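Local atomic coordinates of muconate cycloisomerase (Azorhizobium caulinodans, PDB entry 3MY9), a protein that belongs to the enolase superfamily, joining an N-terminal capping domain to a TIM-barrel domain, and holds magnesium ions. Residues Lys36-Glu41 with Ala66-Leu71; Gly304-Ala309 with Leu358-Ser363; Gly311-Ala316 with Ile351-Pro356. All coordinates share one frame; numbering follows the deposited sequence.

Interaction 1: Lys36-Glu41 with Ala66-Leu71; sequences KRVLLE and AAFSAL
V38 carries both of its methyl groups from the strand to the helix, where A67, F68 and L71 receive them. The contact is wholly apolar; no hydrogen bond joins the two segments. The axes of the two short segments approach to 8.8 Å, with their N-to-C directions 19° apart.

Aliphatic contacts make up most of it. V38 CG2 lies 4.0 Å from A67 CB, while V38 CG1 meets L71 CD1 at 4.1 Å. With CG1 anti to the backbone N (chi1 -158°), CG1 goes to F68 and L71 and CG2 to A67. Each branch of L71 serves a different strand residue: CD1 goes to V38, whose side chain runs past it in the opposite direction, and L71 CD2 meets L40 CD2 at 4.2 Å, the two leucines crossing at a slant. V38 and L40 share the strand face that looks at the helix, which answers with A67, L71 one turn later and, beside them, F68. A beta-branched valine suits the extended chain, small A67 admits a close approach, and the longer leucines bridge where the backbones stand farther apart.

The aromatic contact is of another kind. V38 CG1 sits at the edge of the F68 ring, near its plane, 4.1 Å from F68 CD1, so it packs against the rim and not over the face. The same methyl is 4.0 Å from F68 CA.

Next to the contact, A66 packs on A66 of the second subunit. Strand 35-44 lies between strands 8-21 and 49-54 of the antiparallel sheet. I13 of the former touches both F68 and L71, and helix 102-120 packs A104 and V108 against L71, V108 also meeting L40.

Interaction 2: Gly304-Ala309 with Leu358-Ser363; sequences GGIALA and LGISIS
I306 meets two isoleucines of the 358-363 segment, and both cross it at about a right angle. Here the N-terminal part of helix 305-316, in the TIM-barrel domain, packs against the loop leading to helix 364-370. I360 CD1 lies 3.8 Å from I306 CG1 and equally near I306 CA; I362 CD1 approaches I306 CD1 to 3.3 Å, closer than usual van der Waals contact, so the exact fit there is doubtful. One turn along the helix, A309 CB packs 3.5 Å from I360 CG2 and 4.1 Å from L358 CB. Alanine suits this point, since its single methyl admits both larger residues.

I360 holds CG1 between its backbone N and carbonyl carbon (chi1 69°), the crowded position, which leaves CG2 beside N to meet A309. G359, with a positive phi of 82°, turns the chain between L358 and I360. Farther out, D114 OD1 takes a hydrogen bond from L358 N. From the N-terminal domain, M110 of helix 102-120 touches I306 and L358, while W51 of strand 49-54 touches I306 and I362.

With no hydrogen bond across it, the contact holds loop to helix by the fit and burial of aliphatic side chains.

Interaction 3: Gly311-Ala316 with Ile351-Pro356; sequences GTQLIA and IVPDGP
T312 and A316, one turn apart on helix 305-316 of the TIM-barrel domain, pack on V352, which follows strand 349-351, antiparallel neighbour of strand 135-142. T312 CG2 is 3.5 Å from V352 CG2, tighter than usual for two carbons, and the side chains run past each other in opposite directions. The same methyl reaches P353 CD at 3.7 Å. A316 CB lies 3.8 Å from V352 CG1, and both valine methyls lie against both helix residues. T312 suits its place by being two-sided: OG1 is hydrogen-bonded to L308 O of its own helix, while the apolar CG2 faces the loop.

The CB of Q313 leaves the helix neither toward the loop nor away from it. CG stands anti to the carbonyl carbon, and a bend at chi2 (-77°) sets CD so that the amide comes near the loop. OE1 accepts from A125 N. NE2 lies 3.8 Å from P353 CG and gives hydrogen bonds to L358 O and to a water, 2.8 Å from NE2 to the water oxygen. Glutamine suits a buried place of this sort because one uncharged group both donates and accepts.

At the backbone angles of G355 a CB would jam against the carbonyl O of D354, so glycine belongs here. The water that accepts the hydrogen bond from Q313 NE2 donates to P353 O and G355 O, both 2.6 Å from the water oxygen.

In the fold
Interaction 1 comes first along the chain and lies in the N-terminal domain; interactions 2 and 3 follow in the barrel domain and share helix 305-316. Their four segments run 304-309, 311-316, 351-356, 358-363, so the returning loop meets the end of the helix first and its start last. The centres of interactions 2 and 3 are about 10 Å apart. The centre of interaction 1 is about 16 Å from that of interaction 2 and about 23 Å from that of interaction 3. Interactions 1 and 2 nevertheless touch: R37 NH2 packs 3.5 Å from G304 CA, and L39 CD2 meets I306 CD1 at 4.2 Å. The start of helix 305-316 thus joins the N-terminal sheet to the barrel domain.

Interaction 1: Lys36-Glu41 with Ala66-Leu71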
# COMPACT_ATOMS: atom_id res chain seq x y z
N LYS A 36 42.39 1.84 -25.22
CA LYS A 36 41.91 1.80 -26.59
C LYS A 36 40.56 2.51 -26.68
O LYS A 36 39.75 2.44 -25.76
CB LYS A 36 41.82 0.35 -27.09
N ARG A 37 40.34 3.21 -27.80
CA ARG A 37 39.16 4.04 -27.99
C ARG A 37 38.58 3.83 -29.38
O ARG A 37 39.31 3.69 -30.36
CB ARG A 37 39.52 5.51 -27.80
CG ARG A 37 40.17 5.86 -26.44
CD ARG A 37 40.98 7.14 -26.52
NE ARG A 37 40.15 8.27 -26.93
CZ ARG A 37 40.60 9.45 -27.35
NH1 ARG A 37 41.91 9.69 -27.44
NH2 ARG A 37 39.73 10.40 -27.70
N VAL A 38 37.25 3.82 -29.48
CA VAL A 38 36.56 3.68 -30.76
C VAL A 38 36.09 5.07 -31.18
O VAL A 38 35.26 5.69 -30.49
CB VAL A 38 35.31 2.76 -30.65
CG1 VAL A 38 34.94 2.22 -32.03
CG2 VAL A 38 35.55 1.62 -29.66
N LEU A 39 36.62 5.56 -32.29
CA LEU A 39 36.22 6.83 -32.85
C LEU A 39 35.55 6.59 -34.20
O LEU A 39 35.97 5.74 -34.98
CB LEU A 39 37.43 7.74 -33.03
CG LEU A 39 38.48 7.68 -31.93
CD1 LEU A 39 39.73 8.41 -32.40
CD2 LEU A 39 37.94 8.25 -30.62
N LEU A 40 34.49 7.35 -34.45
CA LEU A 40 33.69 7.24 -35.65
C LEU A 40 33.70 8.59 -36.34
O LEU A 40 33.44 9.61 -35.71
CB LEU A 40 32.24 6.87 -35.28
CG LEU A 40 31.15 6.94 -36.36
CD1 LEU A 40 31.19 5.71 -37.25
CD2 LEU A 40 29.77 7.10 -35.70
N GLU A 41 34.01 8.59 -37.63
CA GLU A 41 33.95 9.80 -38.42
C GLU A 41 32.84 9.63 -39.44
O GLU A 41 32.87 8.70 -40.25
CB GLU A 41 35.28 10.04 -39.15
CG GLU A 41 35.33 11.35 -39.95
CD GLU A 41 36.34 11.33 -41.10
OE1 GLU A 41 36.44 10.29 -41.78
OE2 GLU A 41 37.01 12.36 -41.34
N ALA A 66 33.84 -4.96 -28.83
CA ALA A 66 32.38 -4.99 -28.85
C ALA A 66 31.81 -3.80 -29.64
O ALA A 66 31.20 -3.99 -30.71
CB ALA A 66 31.83 -4.99 -27.43
N ALA A 67 32.02 -2.59 -29.13
CA ALA A 67 31.56 -1.38 -29.81
C ALA A 67 32.04 -1.35 -31.26
O ALA A 67 31.25 -1.09 -32.17
CB ALA A 67 32.04 -0.14 -29.07
N PHE A 68 33.32 -1.64 -31.47
CA PHE A 68 33.92 -1.58 -32.81
C PHE A 68 33.19 -2.43 -33.85
O PHE A 68 33.02 -2.00 -35.00
CB PHE A 68 35.40 -2.00 -32.78
CG PHE A 68 36.09 -1.85 -34.11
CD1 PHE A 68 36.58 -0.61 -34.51
CD2 PHE A 68 36.22 -2.93 -34.97
CE1 PHE A 68 37.20 -0.46 -35.74
CE2 PHE A 68 36.84 -2.79 -36.21
CZ PHE A 68 37.33 -1.55 -36.60
N SER A 69 32.78 -3.63 -33.46
CA SER A 69 32.07 -4.51 -34.38
C SER A 69 30.64 -4.01 -34.56
O SER A 69 30.10 -4.05 -35.67
CB SER A 69 32.10 -5.97 -33.91
OG SER A 69 31.65 -6.11 -32.57
N ALA A 70 30.04 -3.52 -33.47
CA ALA A 70 28.68 -3.00 -33.51
C ALA A 70 28.53 -1.99 -34.64
O ALA A 70 27.65 -2.14 -35.49
CB ALA A 70 28.31 -2.38 -32.19
N LEU A 71 29.40 -0.99 -34.67
CA LEU A 71 29.35 0.04 -35.71
C LEU A 71 29.62 -0.51 -37.10
O LEU A 71 28.90 -0.19 -38.05
CB LEU A 71 30.36 1.16 -35.40
CG LEU A 71 30.03 2.11 -34.24
CD1 LEU A 71 31.30 2.81 -33.74
CD2 LEU A 71 28.97 3.14 -34.64

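Interaction 2: Gly304-Ala309 with Leu358-Ser363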
# COMPACT_ATOMS: atom_id res chain seq x y z
N GLY A 304 38.45 11.37 -23.09
CA GLY A 304 38.57 11.41 -24.53
C GLY A 304 37.80 12.60 -25.06
O GLY A 304 36.61 12.77 -24.75
N GLY A 305 38.47 13.43 -25.84
CA GLY A 305 37.98 14.77 -26.14
C GLY A 305 36.63 14.82 -26.81
O GLY A 305 35.87 15.75 -26.59
N ILE A 306 36.34 13.81 -27.63
CA ILE A 306 35.12 13.78 -28.42
C ILE A 306 33.93 13.45 -27.54
O ILE A 306 32.90 14.12 -27.61
CB ILE A 306 35.22 12.77 -29.59
CG1 ILE A 306 36.40 13.12 -30.50
CG2 ILE A 306 33.93 12.79 -30.41
CD1 ILE A 306 36.67 12.09 -31.57
N ALA A 307 34.06 12.43 -26.71
CA ALA A 307 33.01 12.06 -25.77
C ALA A 307 32.81 13.12 -24.68
O ALA A 307 31.69 13.34 -24.19
CB ALA A 307 33.34 10.71 -25.12
N LEU A 308 33.91 13.75 -24.28
CA LEU A 308 33.86 14.81 -23.29
C LEU A 308 33.15 16.04 -23.85
O LEU A 308 32.41 16.68 -23.14
CB LEU A 308 35.26 15.20 -22.86
CG LEU A 308 35.38 16.33 -21.85
CD1 LEU A 308 34.58 16.02 -20.61
CD2 LEU A 308 36.85 16.51 -21.52
N ALA A 309 33.39 16.36 -25.11
CA ALA A 309 32.71 17.51 -25.75
C ALA A 309 31.20 17.25 -25.74
O ALA A 309 30.41 18.12 -25.39
CB ALA A 309 33.23 17.71 -27.19
N LEU A 358 30.02 20.02 -32.00
CA LEU A 358 30.61 19.69 -30.70
C LEU A 358 31.56 20.79 -30.21
O LEU A 358 31.81 20.91 -29.01
CB LEU A 358 31.33 18.34 -30.75
CG LEU A 358 30.42 17.12 -30.85
CD1 LEU A 358 31.18 15.90 -31.35
CD2 LEU A 358 29.73 16.84 -29.52
N GLY A 359 32.06 21.60 -31.13
CA GLY A 359 33.01 22.67 -30.83
C GLY A 359 34.46 22.20 -30.69
O GLY A 359 35.21 22.78 -29.94
N ILE A 360 34.83 21.15 -31.43
CA ILE A 360 36.18 20.57 -31.42
C ILE A 360 36.61 20.33 -32.86
O ILE A 360 35.76 20.27 -33.75
CB ILE A 360 36.21 19.21 -30.65
CG1 ILE A 360 35.45 18.11 -31.42
CG2 ILE A 360 35.59 19.35 -29.27
CD1 ILE A 360 35.40 16.79 -30.69
N SER A 361 37.91 20.20 -33.11
CA SER A 361 38.40 19.88 -34.44
C SER A 361 39.39 18.72 -34.41
O SER A 361 40.16 18.58 -33.46
CB SER A 361 39.05 21.10 -35.09
OG SER A 361 39.69 21.89 -34.11
N ILE A 362 39.35 17.90 -35.46
CA ILE A 362 40.23 16.74 -35.61
C ILE A 362 40.72 16.63 -37.04
O ILE A 362 39.93 16.39 -37.95
CB ILE A 362 39.50 15.43 -35.30
CG1 ILE A 362 39.06 15.41 -33.83
CG2 ILE A 362 40.41 14.24 -35.64
CD1 ILE A 362 38.30 14.18 -33.46
N SER A 363 42.03 16.79 -37.23
CA SER A 363 42.67 16.64 -38.55
C SER A 363 43.28 15.24 -38.71
O SER A 363 43.38 14.48 -37.73
CB SER A 363 43.76 17.70 -38.74
OG SER A 363 44.78 17.60 -37.76

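Interaction 3: Gly311-Ala316 with Ile351-Pro356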
# COMPACT_ATOMS: atom_id res chain seq x y z
N GLY A 311 29.48 15.32 -23.71
CA GLY A 311 28.95 15.39 -22.35
C GLY A 311 28.82 16.82 -21.85
O GLY A 311 27.85 17.17 -21.19
N THR A 312 29.80 17.65 -22.18
CA THR A 312 29.80 19.04 -21.78
C THR A 312 28.66 19.84 -22.44
O THR A 312 28.02 20.67 -21.80
CB THR A 312 31.17 19.66 -22.13
OG1 THR A 312 32.18 19.01 -21.35
CG2 THR A 312 31.18 21.11 -21.82
N GLN A 313 28.41 19.59 -23.72
CA GLN A 313 27.27 20.19 -24.45
C GLN A 313 25.93 19.77 -23.84
O GLN A 313 25.02 20.60 -23.63
CB GLN A 313 27.28 19.77 -25.93
CG GLN A 313 28.51 20.21 -26.70
CD GLN A 313 28.49 21.67 -27.09
OE1 GLN A 313 27.45 22.31 -27.10
NE2 GLN A 313 29.67 22.20 -27.43
N LEU A 314 25.78 18.47 -23.59
CA LEU A 314 24.59 17.98 -22.92
C LEU A 314 24.35 18.72 -21.61
O LEU A 314 23.25 19.24 -21.37
CB LEU A 314 24.68 16.47 -22.64
CG LEU A 314 23.53 16.03 -21.70
CD1 LEU A 314 22.25 15.92 -22.54
CD2 LEU A 314 23.87 14.77 -20.96
N ILE A 315 25.36 18.77 -20.76
CA ILE A 315 25.16 19.35 -19.45
C ILE A 315 24.90 20.85 -19.58
O ILE A 315 24.07 21.40 -18.88
CB ILE A 315 26.33 19.07 -18.51
CG1 ILE A 315 26.43 17.56 -18.21
CG2 ILE A 315 26.18 19.86 -17.20
CD1 ILE A 315 27.74 17.16 -17.47
N ALA A 316 25.57 21.49 -20.53
CA ALA A 316 25.37 22.90 -20.82
C ALA A 316 23.89 23.23 -21.12
O ALA A 316 23.42 24.33 -20.79
CB ALA A 316 26.26 23.31 -21.98
N ILE A 351 35.17 24.47 -19.02
CA ILE A 351 34.70 25.56 -19.89
C ILE A 351 34.00 24.88 -21.04
O ILE A 351 34.59 23.99 -21.67
CB ILE A 351 35.84 26.42 -20.39
CG1 ILE A 351 36.75 26.81 -19.24
CG2 ILE A 351 35.28 27.69 -21.09
CD1 ILE A 351 36.05 27.62 -18.20
N VAL A 352 32.73 25.23 -21.26
CA VAL A 352 31.96 24.58 -22.33
C VAL A 352 32.49 25.15 -23.63
O VAL A 352 32.42 26.37 -23.85
CB VAL A 352 30.41 24.78 -22.19
CG1 VAL A 352 29.68 24.13 -23.35
CG2 VAL A 352 29.90 24.18 -20.88
N PRO A 353 33.09 24.30 -24.48
CA PRO A 353 33.72 24.79 -25.69
C PRO A 353 32.73 25.51 -26.57
O PRO A 353 31.59 25.08 -26.70
CB PRO A 353 34.17 23.51 -26.40
CG PRO A 353 33.18 22.50 -25.95
CD PRO A 353 32.99 22.83 -24.50
N ASP A 354 33.17 26.61 -27.15
CA ASP A 354 32.37 27.42 -28.03
C ASP A 354 32.48 26.87 -29.46
O ASP A 354 33.39 26.07 -29.78
CB ASP A 354 32.87 28.89 -27.98
CG ASP A 354 32.77 29.51 -26.57
OD1 ASP A 354 31.95 29.03 -25.73
OD2 ASP A 354 33.52 30.46 -26.29
N GLY A 355 31.55 27.27 -30.32
CA GLY A 355 31.65 26.92 -31.73
C GLY A 355 30.63 25.90 -32.16
O GLY A 355 30.03 25.23 -31.33
N PRO A 356 30.44 25.77 -33.48
CA PRO A 356 29.39 24.91 -34.00
C PRO A 356 29.60 23.43 -33.70
O PRO A 356 30.73 23.00 -33.43
CB PRO A 356 29.43 25.15 -35.51
CG PRO A 356 30.76 25.73 -35.79
CD PRO A 356 31.16 26.47 -34.55
O HOH W 1 30.06 24.60 -28.80